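Local coordinates for Pab-dependent poly(a)-specific ribonuclease subunit PAN2 (PDB 4CZW), which probably acts as the catalytic subunit of the PAN deadenylation complex, an exoribonuclease that shortens the poly(A) tails of mRNA, at residues N51-L54 against Q55-Y59; P61-R64 against N65-L68; M391-V394 against K395-H399. One frame throughout, in Å; residues are numbered along the deposited sequence.

The three contacts belong to the ubiquitin-protease-like part of PAN2, which is predicted to be inactive and to act as a scaffold. Contacts 1 and 2 are turns of successive helices, 51-58 and 61-71, with centres about 12 Å apart. R64 NE of contact 2 lies 2.9 Å from H58 O of contact 1, a probable hydrogen bond. Contact 3 ends strand 385-394. V56 CG1 comes within 3.5 Å of M391 CB, and L62 CG within 3.7 Å of A397 CB. Contact 2 is nearest to the zinc ion held by H70, C75, C80 and C83: the side chain of A67 is about 9 Å from it, that of M57 about 14 Å.

Contact 1. Residues N51-L54 against Q55-Y59; sequences NSLL and QVMHY
L53 and M57 meet one turn apart on helix 51-58, a buried alpha helix of the pseudo-USP domain. Four backbone i to i+4 hydrogen bonds carry the turn. Q55 N donates to N51 O (3.0 Å), V56 N to S52 O (3.2 Å), M57 N to L53 O (3.0 Å) and H58 N to L54 O (3.0 Å). The last is the most bent, with an N-H...O angle of 140°. Y59, the next residue, leaves helical geometry.

The apolar contact is between L53 and M57, a selenomethionine. The two side chains are set at a slant to each other. M57 SE lies 3.9 Å from L53 CG, and L53 CD1 reaches M57 CG. L53 has CG opposite its backbone N (chi1 176°), beside its carbonyl carbon. This brings L53 CG and CD1 up to M57 SE and CG.

Aliphatic carbons also rest on backbone oxygens. V56 CG2 touches S52 O, and Q55 CG touches N51 O. Q55 is bent at chi2, and its OE1 lies at the edge of the Y59 ring, in its plane. One face of that ring is taken by H58 ND1, 3.4 Å above the ring plane and over its centre.

The N51 amide is engaged outside the turn: its ND2 bonds to D366 OD1 and E42 O. Around the helix, L53 packs on helix 130-149. L54, M57 and H58 pack on helix 81-94. S52, V56 and Y59 lie against strand 339-347.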
loop_
_atom_site.group_PDB
_atom_site.type_symbol
_atom_site.label_atom_id
_atom_site.label_comp_id
_atom_site.label_asym_id
_atom_site.label_seq_id
_atom_site.Cartn_x
_atom_site.Cartn_y
_atom_site.Cartn_z
ATOM N N ASN A 51 6.205 -5.418 -3.053
ATOM C CA ASN A 51 4.954 -5.585 -3.788
ATOM C C ASN A 51 4.120 -6.774 -3.324
ATOM O O ASN A 51 2.922 -6.637 -3.078
ATOM C CB ASN A 51 5.236 -5.721 -5.286
ATOM C CG ASN A 51 5.675 -4.415 -5.919
ATOM O OD1 ASN A 51 5.420 -3.336 -5.383
ATOM N ND2 ASN A 51 6.329 -4.506 -7.070
ATOM N N SER A 52 4.759 -7.933 -3.201
ATOM C CA SER A 52 4.068 -9.147 -2.781
ATOM C C SER A 52 3.478 -8.995 -1.384
ATOM O O SER A 52 2.362 -9.441 -1.120
ATOM C CB SER A 52 5.018 -10.344 -2.816
ATOM O OG SER A 52 5.605 -10.488 -4.096
ATOM N N LEU A 53 4.235 -8.360 -0.495
ATOM C CA LEU A 53 3.788 -8.138 0.874
ATOM C C LEU A 53 2.626 -7.153 0.919
ATOM O O LEU A 53 1.664 -7.349 1.661
ATOM C CB LEU A 53 4.942 -7.631 1.740
ATOM C CG LEU A 53 4.581 -7.267 3.181
ATOM C CD1 LEU A 53 4.007 -8.468 3.914
ATOM C CD2 LEU A 53 5.789 -6.718 3.918
ATOM N N LEU A 54 2.724 -6.095 0.120
ATOM C CA LEU A 54 1.680 -5.079 0.057
ATOM C C LEU A 54 0.360 -5.668 -0.431
ATOM O O LEU A 54 -0.710 -5.297 0.049
ATOM C CB LEU A 54 2.111 -3.924 -0.851
ATOM C CG LEU A 54 3.289 -3.076 -0.365
ATOM C CD1 LEU A 54 3.672 -2.038 -1.407
ATOM C CD2 LEU A 54 2.959 -2.408 0.961
ATOM N N GLN A 55 0.446 -6.589 -1.388
ATOM C CA GLN A 55 -0.738 -7.253 -1.923
ATOM C C GLN A 55 -1.413 -8.106 -0.857
ATOM O O GLN A 55 -2.622 -8.014 -0.647
ATOM C CB GLN A 55 -0.374 -8.123 -3.129
ATOM C CG GLN A 55 0.103 -7.353 -4.351
ATOM C CD GLN A 55 -1.031 -6.710 -5.129
ATOM O OE1 GLN A 55 -2.183 -6.720 -4.696
ATOM N NE2 GLN A 55 -0.707 -6.150 -6.288
ATOM N N VAL A 56 -0.617 -8.936 -0.188
ATOM C CA VAL A 56 -1.121 -9.835 0.843
ATOM C C VAL A 56 -1.778 -9.060 1.985
ATOM O O VAL A 56 -2.838 -9.445 2.479
ATOM C CB VAL A 56 0.009 -10.724 1.404
ATOM C CG1 VAL A 56 -0.490 -11.547 2.572
ATOM C CG2 VAL A 56 0.557 -11.633 0.316
HETATM N N MSE A 57 -1.150 -7.961 2.389
HETATM C CA MSE A 57 -1.691 -7.117 3.449
HETATM C C MSE A 57 -2.978 -6.419 3.018
HETATM O O MSE A 57 -3.891 -6.235 3.823
HETATM C CB MSE A 57 -0.660 -6.074 3.884
HETATM C CG MSE A 57 0.562 -6.648 4.580
HETATM SE SE MSE A 57 1.809 -5.256 5.134
HETATM C CE MSE A 57 0.646 -4.288 6.362
ATOM N N HIS A 58 -3.043 -6.032 1.747
ATOM C CA HIS A 58 -4.192 -5.298 1.221
ATOM C C HIS A 58 -5.472 -6.125 1.252
ATOM O O HIS A 58 -6.552 -5.601 1.526
ATOM C CB HIS A 58 -3.921 -4.831 -0.210
ATOM C CG HIS A 58 -5.119 -4.239 -0.886
ATOM N ND1 HIS A 58 -5.819 -4.899 -1.871
ATOM C CD2 HIS A 58 -5.748 -3.053 -0.707
ATOM C CE1 HIS A 58 -6.824 -4.142 -2.277
ATOM N NE2 HIS A 58 -6.803 -3.017 -1.586
ATOM N N TYR A 59 -5.348 -7.416 0.966
ATOM C CA TYR A 59 -6.505 -8.301 0.961
ATOM C C TYR A 59 -6.697 -8.957 2.323
ATOM O O TYR A 59 -7.392 -9.965 2.450
ATOM C CB TYR A 59 -6.368 -9.355 -0.138
ATOM C CG TYR A 59 -6.443 -8.764 -1.529
ATOM C CD1 TYR A 59 -7.669 -8.492 -2.120
ATOM C CD2 TYR A 59 -5.291 -8.466 -2.242
ATOM C CE1 TYR A 59 -7.746 -7.945 -3.387
ATOM C CE2 TYR A 59 -5.357 -7.920 -3.511
ATOM C CZ TYR A 59 -6.587 -7.662 -4.078
ATOM O OH TYR A 59 -6.659 -7.118 -5.340
#

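Contact 2. Residues P61-R64 against N65-L68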
loop_
_atom_site.group_PDB
_atom_site.type_symbol
_atom_site.label_atom_id
_atom_site.label_comp_id
_atom_site.label_asym_id
_atom_site.label_seq_id
_atom_site.Cartn_x
_atom_site.Cartn_y
_atom_site.Cartn_z
ATOM N N PRO A 61 -8.514 -7.891 5.383
ATOM C CA PRO A 61 -9.553 -6.929 5.777
ATOM C C PRO A 61 -9.211 -6.099 7.013
ATOM O O PRO A 61 -9.446 -4.891 7.020
ATOM C CB PRO A 61 -10.761 -7.826 6.053
ATOM C CG PRO A 61 -10.575 -8.970 5.124
ATOM C CD PRO A 61 -9.089 -9.212 5.069
ATOM N N LEU A 62 -8.658 -6.739 8.039
ATOM C CA LEU A 62 -8.304 -6.039 9.267
ATOM C C LEU A 62 -7.141 -5.076 9.055
ATOM O O LEU A 62 -7.070 -4.030 9.697
ATOM C CB LEU A 62 -7.960 -7.036 10.372
ATOM C CG LEU A 62 -9.142 -7.822 10.940
ATOM C CD1 LEU A 62 -8.675 -8.794 12.008
ATOM C CD2 LEU A 62 -10.191 -6.871 11.495
ATOM N N LEU A 63 -6.234 -5.431 8.151
ATOM C CA LEU A 63 -5.085 -4.582 7.855
ATOM C C LEU A 63 -5.469 -3.406 6.963
ATOM O O LEU A 63 -5.004 -2.285 7.174
ATOM C CB LEU A 63 -3.968 -5.394 7.195
ATOM C CG LEU A 63 -3.227 -6.389 8.090
ATOM C CD1 LEU A 63 -2.099 -7.060 7.324
ATOM C CD2 LEU A 63 -2.696 -5.691 9.330
ATOM N N ARG A 64 -6.316 -3.662 5.968
ATOM C CA ARG A 64 -6.734 -2.618 5.038
ATOM C C ARG A 64 -7.567 -1.554 5.749
ATOM O O ARG A 64 -7.364 -0.359 5.545
ATOM C CB ARG A 64 -7.529 -3.208 3.868
ATOM C CG ARG A 64 -7.790 -2.205 2.751
ATOM C CD ARG A 64 -8.984 -2.591 1.885
ATOM N NE ARG A 64 -8.721 -3.739 1.022
ATOM C CZ ARG A 64 -9.595 -4.225 0.145
ATOM N NH1 ARG A 64 -10.788 -3.661 0.011
ATOM N NH2 ARG A 64 -9.277 -5.274 -0.603
ATOM N N ASN A 65 -8.502 -1.999 6.582
ATOM C CA ASN A 65 -9.327 -1.085 7.361
ATOM C C ASN A 65 -8.479 -0.252 8.315
ATOM O O ASN A 65 -8.640 0.964 8.403
ATOM C CB ASN A 65 -10.393 -1.859 8.139
ATOM C CG ASN A 65 -11.268 -0.956 8.986
ATOM O OD1 ASN A 65 -12.216 -0.347 8.491
ATOM N ND2 ASN A 65 -10.952 -0.866 10.273
HETATM N N MSE A 66 -7.571 -0.925 9.016
HETATM C CA MSE A 66 -6.670 -0.285 9.969
HETATM C C MSE A 66 -5.936 0.908 9.362
HETATM O O MSE A 66 -5.862 1.977 9.967
HETATM C CB MSE A 66 -5.660 -1.307 10.489
HETATM C CG MSE A 66 -4.720 -0.792 11.561
HETATM SE SE MSE A 66 -3.382 -2.131 12.029
HETATM C CE MSE A 66 -4.563 -3.661 12.259
ATOM N N ALA A 67 -5.405 0.717 8.159
ATOM C CA ALA A 67 -4.639 1.757 7.482
ATOM C C ALA A 67 -5.530 2.904 7.015
ATOM O O ALA A 67 -5.159 4.073 7.123
ATOM C CB ALA A 67 -3.880 1.165 6.303
ATOM N N LEU A 68 -6.706 2.563 6.496
ATOM C CA LEU A 68 -7.630 3.562 5.973
ATOM C C LEU A 68 -8.219 4.432 7.080
ATOM O O LEU A 68 -8.415 5.632 6.893
ATOM C CB LEU A 68 -8.753 2.887 5.184
ATOM C CG LEU A 68 -8.347 2.273 3.843
ATOM C CD1 LEU A 68 -9.516 1.535 3.214
ATOM C CD2 LEU A 68 -7.822 3.346 2.902
HETATM O O HOH W 1 -9.277 -3.149 11.397
#
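L63 and M66 touch on one flank of helix 61-71, the alpha helix of the pseudo-USP domain that runs on to the zinc ligand H70. Its i to i+4 bonds include N65 N to P61 O (3.1 Å) and A67 N to L63 O (3.2 Å).

The buried flank is apolar. M66, a selenomethionine, lies beside L63 and points the same way. Its chain is extended to SE and bends only at chi3 (-48°). That bend turns CE back to L63 CD2, 4.0 Å away. Both side chains are buried under L180 of helix 172-180. A67 faces helix 81-94.

By contrast, R64 is the one partly exposed residue here, and L68 beside it is buried. The two run side by side, with a single methyl, L68 CD1, against R64 CG at 4.1 Å. R64 NE is hydrogen-bonded to H58 O, at the end of the preceding helix.

On the N65 side the contact is partly through water. N65 OD1 is bonded to Q69 NE2, one turn on. L62 O accepts from M66 N, which sits above the carbonyl plane, 43° out of it. A water also donates to L62 O at 2.9 Å and accepts from N65 ND2 at 3.0 Å.

Contact 3. Residues M391-V394 against K395-H399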
loop_
_atom_site.group_PDB
_atom_site.type_symbol
_atom_site.label_atom_id
_atom_site.label_comp_id
_atom_site.label_asym_id
_atom_site.label_seq_id
_atom_site.Cartn_x
_atom_site.Cartn_y
_atom_site.Cartn_z
HETATM N N MSE A 391 0.131 -15.392 5.820
HETATM C CA MSE A 391 -0.776 -14.471 6.496
HETATM C C MSE A 391 -2.119 -15.101 6.851
HETATM O O MSE A 391 -2.868 -15.533 5.975
HETATM C CB MSE A 391 -1.012 -13.235 5.626
HETATM C CG MSE A 391 -1.778 -12.120 6.316
HETATM SE SE MSE A 391 -0.690 -11.144 7.608
HETATM C CE MSE A 391 0.608 -10.354 6.384
ATOM N N PHE A 392 -2.416 -15.143 8.146
ATOM C CA PHE A 392 -3.719 -15.584 8.627
ATOM C C PHE A 392 -4.454 -14.434 9.305
ATOM O O PHE A 392 -3.830 -13.535 9.869
ATOM C CB PHE A 392 -3.578 -16.748 9.612
ATOM C CG PHE A 392 -3.277 -18.068 8.965
ATOM C CD1 PHE A 392 -4.302 -18.882 8.507
ATOM C CD2 PHE A 392 -1.971 -18.506 8.831
ATOM C CE1 PHE A 392 -4.028 -20.101 7.918
ATOM C CE2 PHE A 392 -1.691 -19.726 8.243
ATOM C CZ PHE A 392 -2.720 -20.523 7.785
ATOM N N GLN A 393 -5.780 -14.463 9.241
ATOM C CA GLN A 393 -6.597 -13.554 10.033
ATOM C C GLN A 393 -7.800 -14.320 10.563
ATOM O O GLN A 393 -8.163 -15.365 10.021
ATOM C CB GLN A 393 -7.045 -12.340 9.215
ATOM C CG GLN A 393 -8.303 -12.560 8.392
ATOM C CD GLN A 393 -9.002 -11.260 8.041
ATOM O OE1 GLN A 393 -8.467 -10.174 8.266
ATOM N NE2 GLN A 393 -10.207 -11.364 7.495
ATOM N N VAL A 394 -8.409 -13.808 11.629
ATOM C CA VAL A 394 -9.567 -14.463 12.225
ATOM C C VAL A 394 -10.711 -14.541 11.216
ATOM O O VAL A 394 -11.015 -13.566 10.527
ATOM C CB VAL A 394 -10.030 -13.737 13.506
ATOM C CG1 VAL A 394 -9.029 -13.963 14.626
ATOM C CG2 VAL A 394 -10.213 -12.250 13.254
ATOM N N LYS A 395 -11.328 -15.715 11.123
ATOM C CA LYS A 395 -12.362 -15.974 10.125
ATOM C C LYS A 395 -13.582 -15.080 10.327
ATOM O O LYS A 395 -14.311 -14.786 9.379
ATOM C CB LYS A 395 -12.777 -17.447 10.162
ATOM C CG LYS A 395 -13.722 -17.860 9.044
ATOM C CD LYS A 395 -14.038 -19.345 9.104
ATOM C CE LYS A 395 -14.956 -19.759 7.965
ATOM N NZ LYS A 395 -15.231 -21.223 7.980
ATOM N N ALA A 396 -13.794 -14.642 11.564
ATOM C CA ALA A 396 -14.912 -13.763 11.882
ATOM C C ALA A 396 -14.745 -12.391 11.233
ATOM O O ALA A 396 -15.711 -11.642 11.089
ATOM C CB ALA A 396 -15.057 -13.620 13.390
ATOM N N ALA A 397 -13.516 -12.070 10.840
ATOM C CA ALA A 397 -13.218 -10.778 10.232
ATOM C C ALA A 397 -13.333 -10.823 8.711
ATOM O O ALA A 397 -13.194 -9.798 8.043
ATOM C CB ALA A 397 -11.830 -10.313 10.639
ATOM N N ASN A 398 -13.583 -12.009 8.166
ATOM C CA ASN A 398 -13.754 -12.158 6.725
ATOM C C ASN A 398 -14.990 -11.419 6.225
ATOM O O ASN A 398 -15.998 -11.338 6.928
ATOM C CB ASN A 398 -13.839 -13.635 6.339
ATOM C CG ASN A 398 -12.521 -14.361 6.508
ATOM O OD1 ASN A 398 -11.461 -13.738 6.585
ATOM N ND2 ASN A 398 -12.577 -15.687 6.556
ATOM N N HIS A 399 -14.892 -10.876 5.013
ATOM C CA HIS A 399 -15.996 -10.175 4.356
ATOM C C HIS A 399 -16.496 -8.982 5.170
ATOM O O HIS A 399 -17.644 -8.560 5.025
ATOM C CB HIS A 399 -17.153 -11.142 4.082
ATOM C CG HIS A 399 -16.709 -12.515 3.684
ATOM N ND1 HIS A 399 -16.149 -12.790 2.455
ATOM C CD2 HIS A 399 -16.739 -13.691 4.355
ATOM C CE1 HIS A 399 -15.854 -14.077 2.387
ATOM N NE2 HIS A 399 -16.202 -14.645 3.527
#
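The end of strand 385-394 and the 3-10 turn 395-397 meet here, Q393 and V394 against A397 and N398. Two hydrogen bonds fix the turn. A397 N donates to V394 O (2.9 Å) from well above the carbonyl plane, the i to i+3 bond of a 3-10 turn with K395 and A396 at its corners. Q393 NE2 donates to N398 OD1 (2.8 Å), with an N-H...O angle of 165°. OD1 lies in the amide plane of Q393, and the two amide planes are 19° apart. Q393 reaches it by placing CG between its backbone N and carbonyl carbon (chi1 85°) and then running extended.

The strand belongs to the mixed sheet of the USP-like domain, where it pairs antiparallel with strands 321-334 and 266-270. N398 ND2 bonds to S324 OG of the first, so both ends of the N398 amide are held. A leucine in place of Q393 would probably leave N398 OD1 without its donor and L62 N without its weak bond to OE1.

The apolar part is small. V394 CG2 meets A397 CB at 3.6 Å, and L62 touches both side chains. K395 is fully extended, and its NZ forms a salt bridge with E291 OE2.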